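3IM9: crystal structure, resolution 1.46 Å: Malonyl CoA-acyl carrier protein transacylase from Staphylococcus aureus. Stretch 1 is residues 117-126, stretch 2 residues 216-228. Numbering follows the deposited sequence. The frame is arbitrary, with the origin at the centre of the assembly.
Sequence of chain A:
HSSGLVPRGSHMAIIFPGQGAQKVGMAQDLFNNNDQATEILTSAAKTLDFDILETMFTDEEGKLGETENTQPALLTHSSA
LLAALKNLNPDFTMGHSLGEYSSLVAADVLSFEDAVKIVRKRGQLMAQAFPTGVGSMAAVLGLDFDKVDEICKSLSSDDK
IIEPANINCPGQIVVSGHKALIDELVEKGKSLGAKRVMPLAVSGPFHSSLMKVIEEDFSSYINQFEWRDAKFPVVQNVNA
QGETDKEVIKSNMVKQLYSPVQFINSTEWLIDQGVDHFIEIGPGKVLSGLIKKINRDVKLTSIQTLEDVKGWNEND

Stretch 1 117-126: KIVRKRGQLM
Stretch 2 (216-228) EDFSSYINQFEWR

Ile 118 lies at the centre of the contact, with 103 Å² covered by the second stretch and contacts to four apolar side chains. Its branched side chain (chi1 m, chi2 t) reaches several at once: CG2 lies 3.7 Å from Phe 218 CZ and 3.9 Å from Ile 222 CG2, CG1 sits over the face of the Phe 225 ring, 3.7 Å from Phe 225 CD1, and CD1 is 4.2 Å from Trp 227 CZ2. Trp 227 NE1 donates to Ile 222 O at 3.1 Å, satisfying its polar atom.

Both stretches enter in helix already under way, nearly antiparallel (166°), axes 10.4 Å apart, with Ile 118 opposite Ile 222 and Arg 122 opposite Phe 218. The first stays helical throughout; the second leads into a type I beta turn from Ile 222 to Phe 225 (chi1 m). Phe 218 (chi1 t) packs its CE2 3.7 Å from Arg 122 CB, while Leu 125 CD2 approaches Phe 218 CB at 3.9 Å.

Tyr 221 (chi1 t) suits the edge, pairing an apolar ring with a hydroxyl that reaches water. The aliphatic part of Lys 121 (t, p, p, t) covers the ring face, CE 3.7 Å and NZ 4.9 Å from the Tyr 221 ring centroid, an off-centre cation-pi contact. No direct hydrogen bond crosses; one water bridges, donating to Lys 117 O (2.8 Å) and lying 3.0 Å from Tyr 221 OH.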

# COMPACT_ATOMS: atom_id res chain seq x y z
N LYS A 117 9.30 -9.69 8.20
CA LYS A 117 9.90 -10.81 7.46
C LYS A 117 9.02 -11.15 6.27
O LYS A 117 9.58 -11.38 5.14
CB LYS A 117 10.02 -12.07 8.38
CG LYS A 117 10.94 -11.84 9.62
CD LYS A 117 10.76 -12.89 10.67
CE LYS A 117 11.78 -12.68 11.76
NZ LYS A 117 11.45 -13.65 12.95
N ILE A 118 7.70 -11.12 6.48
CA ILE A 118 6.80 -11.45 5.39
C ILE A 118 6.95 -10.43 4.20
O ILE A 118 7.01 -10.84 3.02
CB ILE A 118 5.33 -11.45 5.88
CG1 ILE A 118 5.23 -12.80 6.65
CG2 ILE A 118 4.34 -11.44 4.69
CD1 ILE A 118 3.97 -12.82 7.50
N VAL A 119 7.03 -9.13 4.53
CA VAL A 119 7.07 -8.18 3.42
C VAL A 119 8.46 -8.12 2.81
O VAL A 119 8.60 -7.81 1.58
CB VAL A 119 6.61 -6.75 3.82
CG1 VAL A 119 5.17 -6.79 4.30
CG2 VAL A 119 7.56 -6.00 4.79
N ARG A 120 9.55 -8.45 3.56
CA ARG A 120 10.80 -8.61 2.90
C ARG A 120 10.73 -9.75 1.87
O ARG A 120 11.24 -9.57 0.74
CB ARG A 120 11.91 -8.89 4.01
CG ARG A 120 13.27 -9.38 3.45
CD ARG A 120 13.90 -8.28 2.64
NE ARG A 120 15.35 -8.58 2.47
CZ ARG A 120 16.16 -7.85 1.76
NH1 ARG A 120 15.70 -6.76 1.10
NH2 ARG A 120 17.50 -8.15 1.68
N LYS A 121 10.14 -10.93 2.23
CA LYS A 121 10.03 -11.96 1.23
C LYS A 121 9.10 -11.54 0.07
O LYS A 121 9.45 -11.82 -1.05
CB LYS A 121 9.41 -13.23 1.93
CG LYS A 121 9.29 -14.48 0.97
CD LYS A 121 10.58 -15.02 0.50
CE LYS A 121 11.24 -15.83 1.58
NZ LYS A 121 12.39 -16.70 1.03
N ARG A 122 8.00 -10.85 0.38
CA ARG A 122 7.07 -10.38 -0.69
C ARG A 122 7.84 -9.50 -1.70
O ARG A 122 7.76 -9.73 -2.89
CB ARG A 122 6.01 -9.50 -0.01
CG ARG A 122 4.89 -9.09 -0.94
CD ARG A 122 3.83 -8.35 -0.15
NE ARG A 122 2.72 -7.85 -0.95
CZ ARG A 122 2.70 -6.66 -1.53
NH1 ARG A 122 3.72 -5.83 -1.44
NH2 ARG A 122 1.62 -6.26 -2.16
N GLY A 123 8.68 -8.59 -1.18
CA GLY A 123 9.46 -7.69 -2.03
C GLY A 123 10.48 -8.47 -2.87
O GLY A 123 10.70 -8.17 -4.07
N GLN A 124 11.16 -9.45 -2.24
CA GLN A 124 12.19 -10.21 -2.99
C GLN A 124 11.51 -11.09 -4.05
O GLN A 124 12.00 -11.12 -5.17
CB GLN A 124 12.94 -11.19 -2.07
CG GLN A 124 13.82 -10.45 -1.04
CD GLN A 124 14.42 -11.44 -0.09
OE1 GLN A 124 13.71 -12.30 0.52
NE2 GLN A 124 15.73 -11.35 0.04
N LEU A 125 10.36 -11.65 -3.75
CA LEU A 125 9.67 -12.49 -4.75
C LEU A 125 9.17 -11.60 -5.88
O LEU A 125 9.28 -11.99 -7.08
CB LEU A 125 8.49 -13.22 -4.11
CG LEU A 125 8.81 -14.46 -3.30
CD1 LEU A 125 10.16 -14.49 -2.65
CD2 LEU A 125 7.64 -15.00 -2.50
N MET A 126 8.62 -10.43 -5.53
CA MET A 126 8.14 -9.54 -6.60
C MET A 126 9.31 -9.08 -7.46
O MET A 126 9.19 -9.06 -8.69
CB MET A 126 7.37 -8.32 -6.02
CG MET A 126 6.09 -8.81 -5.37
SD MET A 126 5.23 -7.45 -4.51
CE MET A 126 5.07 -6.15 -5.72
N GLU A 216 2.66 -19.48 -5.30
CA GLU A 216 2.99 -20.65 -4.47
C GLU A 216 4.12 -20.37 -3.48
O GLU A 216 4.00 -20.81 -2.31
CB GLU A 216 3.40 -21.87 -5.33
CG GLU A 216 2.30 -22.56 -6.07
CD GLU A 216 2.90 -23.33 -7.25
OE1 GLU A 216 3.68 -24.32 -7.01
OE2 GLU A 216 2.67 -22.88 -8.42
N ASP A 217 5.16 -19.70 -3.91
CA ASP A 217 6.29 -19.42 -3.05
C ASP A 217 5.84 -18.51 -1.87
O ASP A 217 6.22 -18.71 -0.69
CB ASP A 217 7.42 -18.71 -3.80
CG ASP A 217 8.17 -19.67 -4.76
OD1 ASP A 217 8.04 -20.90 -4.59
OD2 ASP A 217 8.89 -19.21 -5.68
N PHE A 218 4.99 -17.54 -2.19
CA PHE A 218 4.54 -16.64 -1.14
C PHE A 218 3.61 -17.35 -0.15
O PHE A 218 3.78 -17.18 1.09
CB PHE A 218 3.87 -15.39 -1.73
CG PHE A 218 3.61 -14.31 -0.69
CD1 PHE A 218 2.34 -13.96 -0.38
CD2 PHE A 218 4.70 -13.71 -0.02
CE1 PHE A 218 2.04 -12.91 0.59
CE2 PHE A 218 4.46 -12.72 0.95
CZ PHE A 218 3.15 -12.31 1.25
N SER A 219 2.65 -18.13 -0.65
CA SER A 219 1.77 -18.92 0.23
C SER A 219 2.56 -19.84 1.10
O SER A 219 2.23 -19.90 2.31
CB SER A 219 0.75 -19.77 -0.53
OG SER A 219 -0.06 -18.98 -1.31
N SER A 220 3.62 -20.46 0.58
CA SER A 220 4.43 -21.36 1.38
C SER A 220 5.14 -20.62 2.54
O SER A 220 5.14 -21.07 3.73
CB SER A 220 5.46 -22.06 0.52
OG SER A 220 6.20 -22.90 1.38
N TYR A 221 5.75 -19.49 2.25
CA TYR A 221 6.44 -18.73 3.29
C TYR A 221 5.51 -18.20 4.38
O TYR A 221 5.85 -18.24 5.53
CB TYR A 221 7.22 -17.54 2.69
CG TYR A 221 8.16 -16.87 3.66
CD1 TYR A 221 9.23 -17.54 4.15
CD2 TYR A 221 7.95 -15.58 4.07
CE1 TYR A 221 10.08 -16.92 5.02
CE2 TYR A 221 8.81 -14.95 4.93
CZ TYR A 221 9.86 -15.61 5.42
OH TYR A 221 10.69 -14.95 6.27
N ILE A 222 4.37 -17.65 3.99
CA ILE A 222 3.49 -17.05 4.97
C ILE A 222 2.92 -18.11 5.98
O ILE A 222 2.42 -17.72 7.04
CB ILE A 222 2.41 -16.14 4.44
CG1 ILE A 222 1.35 -16.91 3.60
CG2 ILE A 222 3.10 -14.93 3.61
CD1 ILE A 222 0.21 -16.11 3.06
N ASN A 223 3.02 -19.37 5.62
CA ASN A 223 2.59 -20.45 6.54
C ASN A 223 3.55 -20.64 7.65
O ASN A 223 3.24 -21.35 8.60
CB ASN A 223 2.52 -21.84 5.82
CG ASN A 223 1.36 -21.94 4.90
OD1 ASN A 223 0.36 -21.19 5.00
ND2 ASN A 223 1.51 -22.85 3.91
N GLN A 224 4.72 -20.01 7.54
CA GLN A 224 5.69 -20.06 8.66
C GLN A 224 5.31 -19.15 9.83
O GLN A 224 6.07 -19.11 10.87
CB GLN A 224 7.11 -19.82 8.20
CG GLN A 224 7.57 -20.83 7.13
CD GLN A 224 8.94 -20.58 6.64
OE1 GLN A 224 9.77 -19.90 7.24
NE2 GLN A 224 9.23 -21.15 5.43
N PHE A 225 4.20 -18.39 9.76
CA PHE A 225 3.89 -17.45 10.80
C PHE A 225 2.48 -17.70 11.27
O PHE A 225 1.63 -18.19 10.50
CB PHE A 225 3.97 -16.03 10.17
CG PHE A 225 5.32 -15.75 9.62
CD1 PHE A 225 5.65 -16.07 8.29
CD2 PHE A 225 6.35 -15.23 10.47
CE1 PHE A 225 6.92 -15.94 7.83
CE2 PHE A 225 7.64 -15.08 10.01
CZ PHE A 225 7.97 -15.44 8.64
N GLU A 226 2.16 -17.21 12.46
CA GLU A 226 0.82 -17.34 13.00
C GLU A 226 0.03 -16.10 12.64
O GLU A 226 0.45 -14.97 12.88
CB GLU A 226 0.94 -17.47 14.54
CG GLU A 226 -0.41 -17.42 15.20
CD GLU A 226 -0.28 -17.48 16.73
OE1 GLU A 226 -0.82 -16.53 17.40
OE2 GLU A 226 0.39 -18.45 17.23
N TRP A 227 -1.11 -16.28 11.98
CA TRP A 227 -2.00 -15.22 11.66
C TRP A 227 -3.16 -15.21 12.65
O TRP A 227 -3.72 -16.29 13.00
CB TRP A 227 -2.58 -15.42 10.25
CG TRP A 227 -1.51 -15.32 9.20
CD1 TRP A 227 -0.40 -16.09 9.07
CD2 TRP A 227 -1.46 -14.33 8.15
NE1 TRP A 227 0.37 -15.65 7.95
CE2 TRP A 227 -0.28 -14.57 7.42
CE3 TRP A 227 -2.32 -13.28 7.79
CZ2 TRP A 227 0.09 -13.77 6.29
CZ3 TRP A 227 -1.96 -12.49 6.63
CH2 TRP A 227 -0.76 -12.76 5.95
N ARG A 228 -3.52 -14.05 13.13
CA ARG A 228 -4.64 -13.89 14.04
C ARG A 228 -5.79 -13.18 13.49
O ARG A 228 -5.66 -12.40 12.52
CB ARG A 228 -4.16 -13.17 15.33
CG ARG A 228 -3.14 -14.00 16.09
CD ARG A 228 -2.66 -13.28 17.32
NE ARG A 228 -1.95 -12.04 16.96
CZ ARG A 228 -0.68 -11.96 16.53
NH1 ARG A 228 0.11 -13.05 16.36
NH2 ARG A 228 -0.18 -10.77 16.28
O HOH W 1 12.05 -12.63 4.98